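Local coordinates for salicylic acid-binding protein 2 (Nicotiana tabacum, PDB 1XKL) that hydrolyses methyl salicylate to salicylic acid and methanol, an esterase step that helps activate systemic acquired resistance in plants, at residues A[206-209]-A[214-217]; A[47-52]-A[137-142]. One frame throughout, in Å; residues are numbered along the deposited sequence.

Interaction 1 of 2, residues A[206-209]-A[214-217]; sequences VCTE and PEEF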
ATOM      1  N   VAL A 206       2.882 -39.753  20.702  1.00 15.99           N
ATOM      2  CA  VAL A 206       1.496 -39.387  20.443  1.00 17.36           C
ATOM      3  C   VAL A 206       1.013 -38.268  21.349  1.00 18.63           C
ATOM      4  O   VAL A 206       1.267 -38.285  22.554  1.00 20.52           O
ATOM      5  CB  VAL A 206       0.553 -40.590  20.674  1.00 17.99           C
ATOM      6  CG1 VAL A 206      -0.893 -40.152  20.488  1.00 18.86           C
ATOM      7  CG2 VAL A 206       0.906 -41.720  19.723  1.00 17.42           C
ATOM      8  N   CYS A 207       0.300 -37.312  20.760  1.00 18.29           N
ATOM      9  CA  CYS A 207      -0.265 -36.191  21.497  1.00 19.62           C
ATOM     10  C   CYS A 207      -1.782 -36.381  21.472  1.00 21.12           C
ATOM     11  O   CYS A 207      -2.465 -35.985  20.523  1.00 20.43           O
ATOM     12  CB  CYS A 207       0.157 -34.865  20.846  1.00 18.44           C
ATOM     13  SG  CYS A 207       1.962 -34.612  20.877  1.00 19.80           S
ATOM     14  N   THR A 208      -2.284 -37.016  22.536  1.00 23.44           N
ATOM     15  CA  THR A 208      -3.697 -37.356  22.702  1.00 23.19           C
ATOM     16  C   THR A 208      -4.710 -36.265  22.402  1.00 23.93           C
ATOM     17  O   THR A 208      -5.813 -36.559  21.946  1.00 26.60           O
ATOM     18  CB  THR A 208      -3.993 -37.895  24.142  1.00 22.95           C
ATOM     19  OG1 THR A 208      -3.989 -36.813  25.080  1.00 25.40           O
ATOM     20  CG2 THR A 208      -2.946 -38.917  24.562  1.00 22.05           C
ATOM     21  N   GLU A 209      -4.356 -35.010  22.642  1.00 24.39           N
ATOM     22  CA  GLU A 209      -5.303 -33.927  22.402  1.00 23.68           C
ATOM     23  C   GLU A 209      -5.087 -33.185  21.093  1.00 22.73           C
ATOM     24  O   GLU A 209      -5.674 -32.129  20.867  1.00 21.61           O
ATOM     25  CB  GLU A 209      -5.257 -32.942  23.566  1.00 26.27           C
ATOM     26  CG  GLU A 209      -5.578 -33.586  24.898  1.00 30.18           C
ATOM     27  CD  GLU A 209      -6.933 -34.257  24.891  1.00 33.19           C
ATOM     28  OE1 GLU A 209      -7.929 -33.574  24.571  1.00 35.33           O
ATOM     29  OE2 GLU A 209      -7.007 -35.467  25.202  1.00 35.39           O
ATOM     30  N   PRO A 214      -5.166 -35.550  14.387  1.00 19.59           N
ATOM     31  CA  PRO A 214      -5.839 -36.265  15.477  1.00 19.75           C
ATOM     32  C   PRO A 214      -5.166 -37.553  15.939  1.00 19.86           C
ATOM     33  O   PRO A 214      -4.476 -38.218  15.168  1.00 18.41           O
ATOM     34  CB  PRO A 214      -7.258 -36.472  14.939  1.00 20.93           C
ATOM     35  CG  PRO A 214      -7.102 -36.365  13.443  1.00 23.27           C
ATOM     36  CD  PRO A 214      -6.094 -35.279  13.278  1.00 18.09           C
ATOM     37  N   GLU A 215      -5.357 -37.873  17.218  1.00 20.02           N
ATOM     38  CA  GLU A 215      -4.772 -39.062  17.836  1.00 20.67           C
ATOM     39  C   GLU A 215      -5.042 -40.311  17.026  1.00 20.90           C
ATOM     40  O   GLU A 215      -4.158 -41.153  16.839  1.00 19.74           O
ATOM     41  CB  GLU A 215      -5.336 -39.270  19.242  1.00 21.79           C
ATOM     42  CG  GLU A 215      -4.713 -40.464  19.948  1.00 25.68           C
ATOM     43  CD  GLU A 215      -5.263 -40.691  21.343  1.00 27.62           C
ATOM     44  OE1 GLU A 215      -4.665 -41.498  22.084  1.00 32.76           O
ATOM     45  OE2 GLU A 215      -6.287 -40.074  21.699  1.00 28.06           O
ATOM     46  N   GLU A 216      -6.278 -40.429  16.556  1.00 21.61           N
ATOM     47  CA  GLU A 216      -6.672 -41.593  15.778  1.00 23.11           C
ATOM     48  C   GLU A 216      -5.754 -41.833  14.590  1.00 22.79           C
ATOM     49  O   GLU A 216      -5.347 -42.970  14.342  1.00 23.54           O
ATOM     50  CB  GLU A 216      -8.130 -41.466  15.313  1.00 24.28           C
ATOM     51  CG  GLU A 216      -8.522 -40.102  14.743  1.00 29.91           C
ATOM     52  CD  GLU A 216      -9.132 -39.172  15.792  1.00 32.86           C
ATOM     53  OE1 GLU A 216      -8.481 -38.946  16.843  1.00 32.37           O
ATOM     54  OE2 GLU A 216     -10.262 -38.666  15.562  1.00 33.87           O
ATOM     55  N   PHE A 217      -5.410 -40.772  13.861  1.00 21.00           N
ATOM     56  CA  PHE A 217      -4.536 -40.936  12.705  1.00 19.85           C
ATOM     57  C   PHE A 217      -3.111 -41.230  13.156  1.00 19.54           C
ATOM     58  O   PHE A 217      -2.364 -41.930  12.473  1.00 19.04           O
ATOM     59  CB  PHE A 217      -4.544 -39.692  11.816  1.00 19.30           C
ATOM     60  CG  PHE A 217      -3.726 -39.854  10.569  1.00 19.87           C
ATOM     61  CD1 PHE A 217      -4.197 -40.621   9.506  1.00 21.54           C
ATOM     62  CD2 PHE A 217      -2.454 -39.303  10.485  1.00 18.39           C
ATOM     63  CE1 PHE A 217      -3.406 -40.839   8.382  1.00 21.85           C
ATOM     64  CE2 PHE A 217      -1.660 -39.514   9.367  1.00 19.05           C
ATOM     65  CZ  PHE A 217      -2.131 -40.286   8.312  1.00 20.93           C
TER
HETATM   66  O   HOH W   1      -6.836 -36.142  19.114  1.00 34.09           O
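Glu-215, in the first turn of its helix, lays its side chain across Val-206 and alongside Thr-208. Its CG stands anti to the backbone N (chi1 -178°) and the chain stays extended beyond it (chi2 -180°), which carries the carboxylate along the side chain of Thr-208, running beside it in the same direction. The evidence is a row of van der Waals approaches: CG of Glu-215 lies 3.9 Å from CG1 of Val-206, whose side chain it crosses at about a right angle, and OE1 of Glu-215 lies 4.0 Å from CG2 of Thr-208. No direct hydrogen bond spans the two segments. A water does so instead, donating to O of Thr-208 at 3.0 Å and accepting from N of Glu-215 at 3.0 Å, and thereby occupies an N-H of the first helical turn. The polar end of Glu-215 is held by a salt bridge from OE1 to Arg-219, one turn further on. Glu-215 comes within about 6 Å, side chain to side chain, of the charge-relay residue Asp-210. The contact packs the end of strand 202-207 against the start of helix 215-225 in a beta-alpha-beta unit completed by strand 229-233, whose Ile-231 and Ile-233 form backbone hydrogen bonds with Val-206.

Interaction 2 of 2, residues A[47-52]-A[137-142]; sequences RKIEEL and LPYGSP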
ATOM      1  N   ARG A  47      14.634 -18.020   1.342  1.00 24.44           N
ATOM      2  CA  ARG A  47      14.014 -18.628   0.164  1.00 22.64           C
ATOM      3  C   ARG A  47      12.494 -18.522   0.290  1.00 21.79           C
ATOM      4  O   ARG A  47      11.957 -18.444   1.399  1.00 19.95           O
ATOM      5  CB  ARG A  47      14.433 -20.100   0.032  1.00 23.21           C
ATOM      6  CG  ARG A  47      15.786 -20.312  -0.636  1.00 21.90           C
ATOM      7  CD  ARG A  47      16.341 -21.710  -0.398  1.00 22.15           C
ATOM      8  NE  ARG A  47      16.752 -21.874   0.994  1.00 21.62           N
ATOM      9  CZ  ARG A  47      17.631 -22.774   1.421  1.00 16.94           C
ATOM     10  NH1 ARG A  47      18.208 -23.617   0.578  1.00 21.32           N
ATOM     11  NH2 ARG A  47      17.953 -22.817   2.698  1.00 19.69           N
ATOM     12  N   LYS A  48      11.817 -18.491  -0.855  1.00 20.68           N
ATOM     13  CA  LYS A  48      10.359 -18.404  -0.917  1.00 21.09           C
ATOM     14  C   LYS A  48       9.797 -19.780  -1.247  1.00 20.03           C
ATOM     15  O   LYS A  48      10.444 -20.578  -1.926  1.00 17.23           O
ATOM     16  CB  LYS A  48       9.921 -17.420  -2.006  1.00 22.97           C
ATOM     17  CG  LYS A  48      10.343 -15.981  -1.761  1.00 28.65           C
ATOM     18  CD  LYS A  48       9.949 -15.086  -2.932  1.00 30.77           C
ATOM     19  CE  LYS A  48      10.411 -13.646  -2.709  1.00 33.11           C
ATOM     20  NZ  LYS A  48      11.895 -13.527  -2.525  1.00 30.23           N
ATOM     21  N   ILE A  49       8.586 -20.045  -0.776  1.00 21.77           N
ATOM     22  CA  ILE A  49       7.939 -21.325  -1.010  1.00 23.00           C
ATOM     23  C   ILE A  49       7.816 -21.655  -2.500  1.00 24.27           C
ATOM     24  O   ILE A  49       7.866 -22.821  -2.883  1.00 23.92           O
ATOM     25  CB  ILE A  49       6.541 -21.356  -0.364  1.00 24.07           C
ATOM     26  CG1 ILE A  49       5.907 -22.739  -0.555  1.00 24.62           C
ATOM     27  CG2 ILE A  49       5.661 -20.274  -0.967  1.00 24.94           C
ATOM     28  CD1 ILE A  49       6.699 -23.870   0.085  1.00 25.18           C
ATOM     29  N   GLU A  50       7.664 -20.628  -3.336  1.00 25.58           N
ATOM     30  CA  GLU A  50       7.530 -20.828  -4.778  1.00 26.30           C
ATOM     31  C   GLU A  50       8.818 -21.342  -5.421  1.00 24.96           C
ATOM     32  O   GLU A  50       8.820 -21.749  -6.582  1.00 26.04           O
ATOM     33  CB  GLU A  50       7.117 -19.522  -5.466  1.00 29.59           C
ATOM     34  CG  GLU A  50       5.750 -18.981  -5.061  1.00 33.02           C
ATOM     35  CD  GLU A  50       5.774 -18.173  -3.769  1.00 33.77           C
ATOM     36  OE1 GLU A  50       4.685 -17.753  -3.325  1.00 37.13           O
ATOM     37  OE2 GLU A  50       6.868 -17.950  -3.207  1.00 31.59           O
ATOM     38  N   GLU A  51       9.915 -21.318  -4.677  1.00 23.09           N
ATOM     39  CA  GLU A  51      11.189 -21.791  -5.206  1.00 23.83           C
ATOM     40  C   GLU A  51      11.378 -23.268  -4.913  1.00 22.21           C
ATOM     41  O   GLU A  51      12.323 -23.886  -5.398  1.00 22.27           O
ATOM     42  CB  GLU A  51      12.346 -21.009  -4.580  1.00 24.99           C
ATOM     43  CG  GLU A  51      12.318 -19.518  -4.858  1.00 30.72           C
ATOM     44  CD  GLU A  51      13.354 -18.759  -4.053  1.00 32.09           C
ATOM     45  OE1 GLU A  51      14.547 -19.114  -4.127  1.00 35.02           O
ATOM     46  OE2 GLU A  51      12.972 -17.803  -3.348  1.00 36.04           O
ATOM     47  N   LEU A  52      10.483 -23.838  -4.114  1.00 22.09           N
ATOM     48  CA  LEU A  52      10.591 -25.250  -3.758  1.00 21.40           C
ATOM     49  C   LEU A  52       9.542 -26.073  -4.486  1.00 19.23           C
ATOM     50  O   LEU A  52       8.352 -25.771  -4.426  1.00 19.92           O
ATOM     51  CB  LEU A  52      10.413 -25.428  -2.247  1.00 20.94           C
ATOM     52  CG  LEU A  52      11.145 -24.451  -1.321  1.00 21.98           C
ATOM     53  CD1 LEU A  52      10.871 -24.828   0.133  1.00 22.46           C
ATOM     54  CD2 LEU A  52      12.638 -24.491  -1.610  1.00 22.74           C
ATOM     55  N   LEU A 137      -2.986 -22.359  -2.220  1.00 27.41           N
ATOM     56  CA  LEU A 137      -2.831 -21.657  -3.494  1.00 26.88           C
ATOM     57  C   LEU A 137      -1.888 -22.391  -4.441  1.00 26.73           C
ATOM     58  O   LEU A 137      -0.894 -22.979  -4.017  1.00 25.54           O
ATOM     59  CB  LEU A 137      -2.307 -20.238  -3.252  1.00 26.91           C
ATOM     60  CG  LEU A 137      -3.124 -19.357  -2.297  1.00 28.42           C
ATOM     61  CD1 LEU A 137      -2.320 -18.121  -1.937  1.00 26.64           C
ATOM     62  CD2 LEU A 137      -4.455 -18.980  -2.938  1.00 28.34           C
ATOM     63  N   PRO A 138      -2.199 -22.381  -5.747  1.00 27.80           N
ATOM     64  CA  PRO A 138      -1.352 -23.054  -6.732  1.00 26.77           C
ATOM     65  C   PRO A 138      -0.226 -22.131  -7.163  1.00 27.68           C
ATOM     66  O   PRO A 138      -0.433 -20.928  -7.303  1.00 30.64           O
ATOM     67  CB  PRO A 138      -2.320 -23.332  -7.873  1.00 28.26           C
ATOM     68  CG  PRO A 138      -3.179 -22.105  -7.854  1.00 27.48           C
ATOM     69  CD  PRO A 138      -3.462 -21.930  -6.365  1.00 27.29           C
ATOM     70  N   TYR A 139       0.967 -22.677  -7.356  1.00 26.93           N
ATOM     71  CA  TYR A 139       2.079 -21.856  -7.795  1.00 26.74           C
ATOM     72  C   TYR A 139       2.905 -22.607  -8.825  1.00 28.31           C
ATOM     73  O   TYR A 139       3.992 -22.176  -9.204  1.00 27.79           O
ATOM     74  CB  TYR A 139       2.957 -21.418  -6.610  1.00 25.54           C
ATOM     75  CG  TYR A 139       3.718 -22.519  -5.906  1.00 22.35           C
ATOM     76  CD1 TYR A 139       3.152 -23.226  -4.844  1.00 20.86           C
ATOM     77  CD2 TYR A 139       5.026 -22.824  -6.279  1.00 20.44           C
ATOM     78  CE1 TYR A 139       3.881 -24.209  -4.163  1.00 20.13           C
ATOM     79  CE2 TYR A 139       5.759 -23.798  -5.615  1.00 20.01           C
ATOM     80  CZ  TYR A 139       5.185 -24.487  -4.555  1.00 21.42           C
ATOM     81  OH  TYR A 139       5.933 -25.441  -3.897  1.00 18.06           O
ATOM     82  N   GLY A 140       2.370 -23.731  -9.286  1.00 30.25           N
ATOM     83  CA  GLY A 140       3.065 -24.525 -10.281  1.00 34.29           C
ATOM     84  C   GLY A 140       2.497 -24.284 -11.670  1.00 36.47           C
ATOM     85  O   GLY A 140       1.314 -23.982 -11.814  1.00 37.66           O
ATOM     86  N   SER A 141       3.330 -24.416 -12.698  1.00 38.32           N
ATOM     87  CA  SER A 141       2.860 -24.208 -14.058  1.00 40.40           C
ATOM     88  C   SER A 141       1.822 -25.273 -14.406  1.00 42.36           C
ATOM     89  O   SER A 141       1.749 -26.324 -13.760  1.00 44.65           O
ATOM     90  CB  SER A 141       4.034 -24.251 -15.049  1.00 39.38           C
ATOM     91  OG  SER A 141       4.736 -25.480 -14.983  1.00 42.23           O
ATOM     92  N   PRO A 142       1.002 -25.014 -15.435  1.00 43.05           N
ATOM     93  CA  PRO A 142      -0.040 -25.952 -15.868  1.00 43.30           C
ATOM     94  C   PRO A 142       0.389 -27.409 -16.080  1.00 43.30           C
ATOM     95  O   PRO A 142      -0.396 -28.327 -15.825  1.00 45.97           O
ATOM     96  CB  PRO A 142      -0.580 -25.302 -17.144  1.00 44.51           C
ATOM     97  CG  PRO A 142       0.585 -24.482 -17.638  1.00 44.04           C
ATOM     98  CD  PRO A 142       1.086 -23.869 -16.358  1.00 43.96           C
TER
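Tyr-139 reaches across to the 3-10 turn at 49-51 and ends on the carbonyl of Leu-52. Its OH donates to O of Leu-52 over 2.5 Å, a very short hydrogen bond, and that oxygen sits at the ring edge, in the ring plane. CG of Tyr-139 lies between its own backbone N and carbonyl carbon (chi1 67°), a setting that brings the ring beside CA of Glu-50 and OH to Leu-52 O. The ring passes Glu-50 obliquely: CD2 of Tyr-139 approaches CA of Glu-50 to 3.5 Å, and CB of Tyr-139 meets CG of Glu-50 at 4.0 Å. CA, CB and CG of Glu-50 make this contact; beyond them the chain bends at chi2 (83°), and the carboxylate plane is turned 74° from the ring. Ile-49 adds apolar cover, with CG1 at 4.4 Å from CE1 of Tyr-139. Backbone hydrogen bonds from N of Glu-51 to O of Lys-48 and from N of Leu-52 to O of Ile-49 hold the chain leading to the acceptor carbonyl. The phenol thus ties the loop between strands 33-36 and helix 55-67 to the end of strand 135-138, which pairs antiparallel with strand 147-150; lying between core strands 98-104 and 202-207, this pair is consistent with the cap inserted in alpha/beta hydrolases.

Overall arrangement
From the N terminus, the chain passes strand 6-10, helix 23-29 and strand 33-36 before reaching the 47-52 loop, then runs through helix 55-67, strand 75-80 with the nucleophile Ser-81 just after it, and strand 98-104 before 137-142 closes interaction 2 over 84 intervening residues. Interaction 1 opens only later and closes at once, with four residues between its segments. The two are therefore in series, neither nested nor crossing. Their centres lie 31 Å apart, and their nearest atoms are about 20 Å apart. Interaction 2 ties the small two-stranded sheet to a loop of the alpha/beta hydrolase fold, whereas interaction 1 joins strand 202-207 of the central parallel sheet to the helix 215-225 that follows it, around the loop bearing Asp-210.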